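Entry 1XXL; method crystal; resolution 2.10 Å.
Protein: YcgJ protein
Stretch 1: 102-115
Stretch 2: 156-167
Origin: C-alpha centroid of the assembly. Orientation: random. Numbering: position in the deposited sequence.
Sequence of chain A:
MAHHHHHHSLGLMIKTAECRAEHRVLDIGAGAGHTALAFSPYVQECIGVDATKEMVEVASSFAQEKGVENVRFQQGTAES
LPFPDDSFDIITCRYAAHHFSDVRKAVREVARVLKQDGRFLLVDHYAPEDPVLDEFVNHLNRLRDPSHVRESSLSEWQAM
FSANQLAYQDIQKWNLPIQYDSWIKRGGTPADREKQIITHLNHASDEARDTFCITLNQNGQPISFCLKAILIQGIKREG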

# COMPACT_ATOMS: atom_id res chain seq x y z
N ASP A 102 8.84 -10.21 0.95
CA ASP A 102 8.99 -10.66 2.34
C ASP A 102 8.59 -9.52 3.28
O ASP A 102 9.42 -8.75 3.76
CB ASP A 102 10.43 -11.15 2.59
CG ASP A 102 10.61 -11.81 3.96
OD1 ASP A 102 9.73 -11.74 4.84
OD2 ASP A 102 11.69 -12.40 4.15
N VAL A 103 7.30 -9.44 3.55
CA VAL A 103 6.74 -8.34 4.34
C VAL A 103 7.32 -8.30 5.76
O VAL A 103 7.57 -7.22 6.29
CB VAL A 103 5.18 -8.34 4.31
CG1 VAL A 103 4.57 -9.64 4.89
CG2 VAL A 103 4.64 -7.12 5.03
N ARG A 104 7.58 -9.47 6.36
CA ARG A 104 8.18 -9.54 7.69
C ARG A 104 9.56 -8.85 7.76
O ARG A 104 9.84 -8.12 8.69
CB ARG A 104 8.32 -11.00 8.15
CG ARG A 104 7.02 -11.70 8.55
CD ARG A 104 6.41 -11.16 9.85
NE ARG A 104 7.34 -10.93 10.98
CZ ARG A 104 7.03 -11.03 12.28
NH1 ARG A 104 5.83 -11.42 12.71
NH2 ARG A 104 7.98 -10.79 13.16
N LYS A 105 10.40 -9.11 6.76
CA LYS A 105 11.69 -8.43 6.63
C LYS A 105 11.52 -6.93 6.29
O LYS A 105 12.27 -6.10 6.79
CB LYS A 105 12.54 -9.15 5.58
CG LYS A 105 13.94 -8.56 5.34
CD LYS A 105 14.71 -8.20 6.63
CE LYS A 105 16.23 -8.14 6.38
NZ LYS A 105 16.98 -8.05 7.67
N ALA A 106 10.52 -6.57 5.47
CA ALA A 106 10.20 -5.15 5.17
C ALA A 106 9.93 -4.34 6.46
O ALA A 106 10.52 -3.28 6.66
CB ALA A 106 9.02 -5.05 4.21
N VAL A 107 9.06 -4.85 7.33
CA VAL A 107 8.71 -4.17 8.58
C VAL A 107 9.89 -4.05 9.51
O VAL A 107 10.03 -3.06 10.21
CB VAL A 107 7.54 -4.88 9.33
CG1 VAL A 107 7.26 -4.19 10.68
CG2 VAL A 107 6.28 -4.87 8.48
N ARG A 108 10.74 -5.08 9.52
CA ARG A 108 11.94 -5.05 10.32
C ARG A 108 12.85 -3.90 9.84
O ARG A 108 13.43 -3.16 10.64
CB ARG A 108 12.62 -6.43 10.23
CG ARG A 108 13.74 -6.70 11.19
CD ARG A 108 14.39 -8.09 10.92
NE ARG A 108 13.38 -9.06 10.47
CZ ARG A 108 13.63 -10.19 9.79
NH1 ARG A 108 14.88 -10.57 9.51
NH2 ARG A 108 12.61 -10.97 9.41
N GLU A 109 12.97 -3.75 8.53
CA GLU A 109 13.76 -2.67 7.93
C GLU A 109 13.15 -1.28 8.18
O GLU A 109 13.87 -0.34 8.51
CB GLU A 109 13.94 -2.91 6.42
CG GLU A 109 15.03 -3.89 6.08
CD GLU A 109 16.45 -3.36 6.38
OE1 GLU A 109 16.99 -3.74 7.45
OE2 GLU A 109 17.02 -2.58 5.57
N VAL A 110 11.82 -1.18 8.02
CA VAL A 110 11.10 0.05 8.33
C VAL A 110 11.38 0.46 9.77
O VAL A 110 11.75 1.60 10.01
CB VAL A 110 9.57 -0.10 8.12
CG1 VAL A 110 8.80 1.00 8.82
CG2 VAL A 110 9.26 -0.11 6.65
N ALA A 111 11.22 -0.47 10.72
CA ALA A 111 11.47 -0.15 12.12
C ALA A 111 12.91 0.29 12.35
O ALA A 111 13.15 1.22 13.13
CB ALA A 111 11.11 -1.34 13.04
N ARG A 112 13.86 -0.36 11.69
CA ARG A 112 15.28 -0.03 11.86
C ARG A 112 15.59 1.42 11.45
O ARG A 112 16.23 2.14 12.20
CB ARG A 112 16.18 -1.01 11.07
CG ARG A 112 17.63 -0.68 11.15
CD ARG A 112 18.47 -1.67 10.37
NE ARG A 112 18.33 -1.49 8.93
CZ ARG A 112 18.87 -0.49 8.24
NH1 ARG A 112 19.59 0.43 8.84
NH2 ARG A 112 18.70 -0.42 6.94
N VAL A 113 15.13 1.83 10.27
CA VAL A 113 15.43 3.16 9.73
C VAL A 113 14.55 4.29 10.27
O VAL A 113 14.85 5.47 10.06
CB VAL A 113 15.44 3.20 8.16
CG1 VAL A 113 16.40 2.19 7.61
CG2 VAL A 113 14.06 2.99 7.56
N LEU A 114 13.45 3.93 10.95
CA LEU A 114 12.59 4.90 11.61
C LEU A 114 13.26 5.44 12.87
O LEU A 114 13.85 4.68 13.63
CB LEU A 114 11.24 4.22 11.94
CG LEU A 114 10.01 5.03 12.35
CD1 LEU A 114 9.70 6.20 11.39
CD2 LEU A 114 8.81 4.09 12.44
N LYS A 115 13.21 6.74 13.09
CA LYS A 115 13.68 7.33 14.35
C LYS A 115 12.77 6.90 15.50
O LYS A 115 11.58 6.64 15.29
CB LYS A 115 13.69 8.88 14.27
CG LYS A 115 14.77 9.48 13.36
CD LYS A 115 14.69 11.02 13.26
CE LYS A 115 15.80 11.55 12.35
NZ LYS A 115 15.61 13.00 11.93
N GLU A 156 -2.17 -10.08 11.44
CA GLU A 156 -0.79 -10.20 11.02
C GLU A 156 -0.02 -8.90 11.13
O GLU A 156 1.11 -8.91 11.59
CB GLU A 156 -0.71 -10.78 9.61
CG GLU A 156 -1.14 -12.23 9.57
CD GLU A 156 -1.24 -12.80 8.16
OE1 GLU A 156 -1.00 -14.02 8.01
OE2 GLU A 156 -1.57 -12.05 7.19
N TRP A 157 -0.61 -7.77 10.72
CA TRP A 157 0.06 -6.47 10.88
C TRP A 157 0.29 -6.14 12.33
O TRP A 157 1.35 -5.64 12.69
CB TRP A 157 -0.77 -5.34 10.27
CG TRP A 157 -0.68 -5.29 8.77
CD1 TRP A 157 -1.68 -5.50 7.89
CD2 TRP A 157 0.49 -5.02 8.00
NE1 TRP A 157 -1.22 -5.35 6.61
CE2 TRP A 157 0.11 -5.07 6.65
CE3 TRP A 157 1.81 -4.72 8.33
CZ2 TRP A 157 1.02 -4.83 5.59
CZ3 TRP A 157 2.72 -4.48 7.29
CH2 TRP A 157 2.32 -4.53 5.94
N GLN A 158 -0.70 -6.39 13.17
CA GLN A 158 -0.52 -6.15 14.60
C GLN A 158 0.63 -6.97 15.19
O GLN A 158 1.41 -6.43 15.99
CB GLN A 158 -1.79 -6.44 15.37
CG GLN A 158 -2.88 -5.47 15.08
CD GLN A 158 -4.17 -5.92 15.64
OE1 GLN A 158 -4.26 -6.23 16.82
NE2 GLN A 158 -5.17 -5.95 14.83
N ALA A 159 0.74 -8.24 14.78
CA ALA A 159 1.80 -9.14 15.29
C ALA A 159 3.18 -8.70 14.79
O ALA A 159 4.14 -8.69 15.55
CB ALA A 159 1.51 -10.57 14.89
N MSE A 160 3.27 -8.33 13.50
CA MSE A 160 4.52 -7.78 12.94
C MSE A 160 4.97 -6.46 13.60
O MSE A 160 6.14 -6.24 13.84
CB MSE A 160 4.38 -7.58 11.45
CG MSE A 160 4.14 -8.88 10.71
SE MSE A 160 4.35 -8.78 8.74
CE MSE A 160 2.49 -8.34 8.22
N PHE A 161 4.03 -5.57 13.88
CA PHE A 161 4.37 -4.34 14.57
C PHE A 161 4.90 -4.63 15.96
O PHE A 161 5.94 -4.08 16.34
CB PHE A 161 3.18 -3.40 14.67
CG PHE A 161 2.95 -2.58 13.43
CD1 PHE A 161 3.21 -3.08 12.17
CD2 PHE A 161 2.43 -1.30 13.54
CE1 PHE A 161 2.96 -2.31 11.03
CE2 PHE A 161 2.17 -0.54 12.41
CZ PHE A 161 2.44 -1.04 11.16
N SER A 162 4.22 -5.51 16.68
CA SER A 162 4.64 -5.91 18.01
C SER A 162 6.02 -6.55 18.01
O SER A 162 6.81 -6.29 18.91
CB SER A 162 3.61 -6.85 18.65
OG SER A 162 3.75 -6.86 20.06
N ALA A 163 6.31 -7.39 17.00
CA ALA A 163 7.62 -8.02 16.84
C ALA A 163 8.78 -7.04 16.65
O ALA A 163 9.93 -7.38 16.90
CB ALA A 163 7.59 -9.00 15.69
N ASN A 164 8.46 -5.82 16.23
CA ASN A 164 9.43 -4.79 15.86
C ASN A 164 9.29 -3.52 16.68
O ASN A 164 9.79 -2.49 16.29
CB ASN A 164 9.29 -4.50 14.37
CG ASN A 164 9.79 -5.65 13.51
OD1 ASN A 164 10.98 -5.85 13.39
ND2 ASN A 164 8.88 -6.43 12.93
N GLN A 165 8.62 -3.63 17.83
CA GLN A 165 8.51 -2.56 18.80
C GLN A 165 7.85 -1.30 18.22
O GLN A 165 8.17 -0.17 18.62
CB GLN A 165 9.86 -2.27 19.47
CG GLN A 165 10.28 -3.37 20.47
CD GLN A 165 10.47 -4.71 19.83
OE1 GLN A 165 9.80 -5.71 20.19
NE2 GLN A 165 11.35 -4.76 18.85
N LEU A 166 6.92 -1.52 17.29
CA LEU A 166 6.02 -0.45 16.83
C LEU A 166 4.69 -0.54 17.56
O LEU A 166 4.06 -1.61 17.59
CB LEU A 166 5.78 -0.53 15.32
CG LEU A 166 7.01 -0.70 14.44
CD1 LEU A 166 6.66 -0.76 12.96
CD2 LEU A 166 7.99 0.42 14.72
N ALA A 167 4.26 0.58 18.16
CA ALA A 167 2.89 0.70 18.61
C ALA A 167 1.95 0.75 17.40
O ALA A 167 2.23 1.45 16.43
CB ALA A 167 2.72 1.93 19.48
O HOH W 1 9.18 -8.67 11.23

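Two helices of one chain, 103-113 and 156-163, approach to 9.7 Å between axes and run in roughly the same direction, with a crossing angle of -44°. The CA atoms pair at Arg 104 and Met 160, CA to CA 6.6 Å, and, four residues on, more closely at Arg 108 and Asn 164, CA to CA 6.1 Å. The two stretches bury 579 Å² together; no direct hydrogen bond joins them, and much of the contact is apolar side chains meeting.

Along stretch 2, Trp 157 comes first. Its CA-to-CB bond points away, yet the long indole brings its far end back to the partner helix: Trp 157 CH2 lies 3.6 Å from Val 103 CG2, and Trp 157 CZ3 lies 3.8 Å from Val 107 CG2, which sits at the ring edge. A large aromatic can thus serve a contact from a position whose CA-to-CB bond points away.

Met 160, present as selenomethionine, has its CA-to-CB bond toward the partner. Met 160 SE reaches Val 103 CG1 at 4.0 Å and Val 107 CG2 at 4.4 Å, a flexible, polarizable chain laid against branched valines one helical turn apart. Met 160 CG also packs on the aliphatic part of Arg 104, 3.3 Å from Arg 104 CD, while Met 160 CA lies over one face of the guanidinium. Arg 104 starts sideways and its end comes nearer, an m rotamer at each of its first three chi angles, until Arg 104 NH2 is 3.1 Å from Ala 163 CB. The alanine side chain at this exposed position is just a methyl.

Asn 164 is the polar residue at the centre of the water link. Asn 164 ND2 donates to Met 160 O at 2.9 Å, tying the side chain back to the carbonyl four residues earlier. Asn 164 ND2 also gives a hydrogen bond to the O of water 1 at 2.8 Å; that water O donates to Arg 104 O at 2.7 Å and accepts a weak bond from Arg 104 NE at 2.9 Å. One water therefore links the stretches where no direct bond does. The amide is also packed closely, with Asn 164 OD1 3.3 Å from Arg 108 CA and Asn 164 ND2 3.6 Å from Val 107 CG1. Ala 111 CB fits 3.9 Å from Asn 164 CB.

Leu 166, now in a strand, closes the apolar row: Leu 166 CD1 meets Val 107 CG1 at 4.2 Å, and Leu 166 CD2 meets Ala 111 CB at 4.0 Å and Leu 114 CD2 at 4.4 Å. The rule is legible: Val 103, Val 107, Ala 111 and Leu 114 present one apolar stripe, with Arg 104 at its margin.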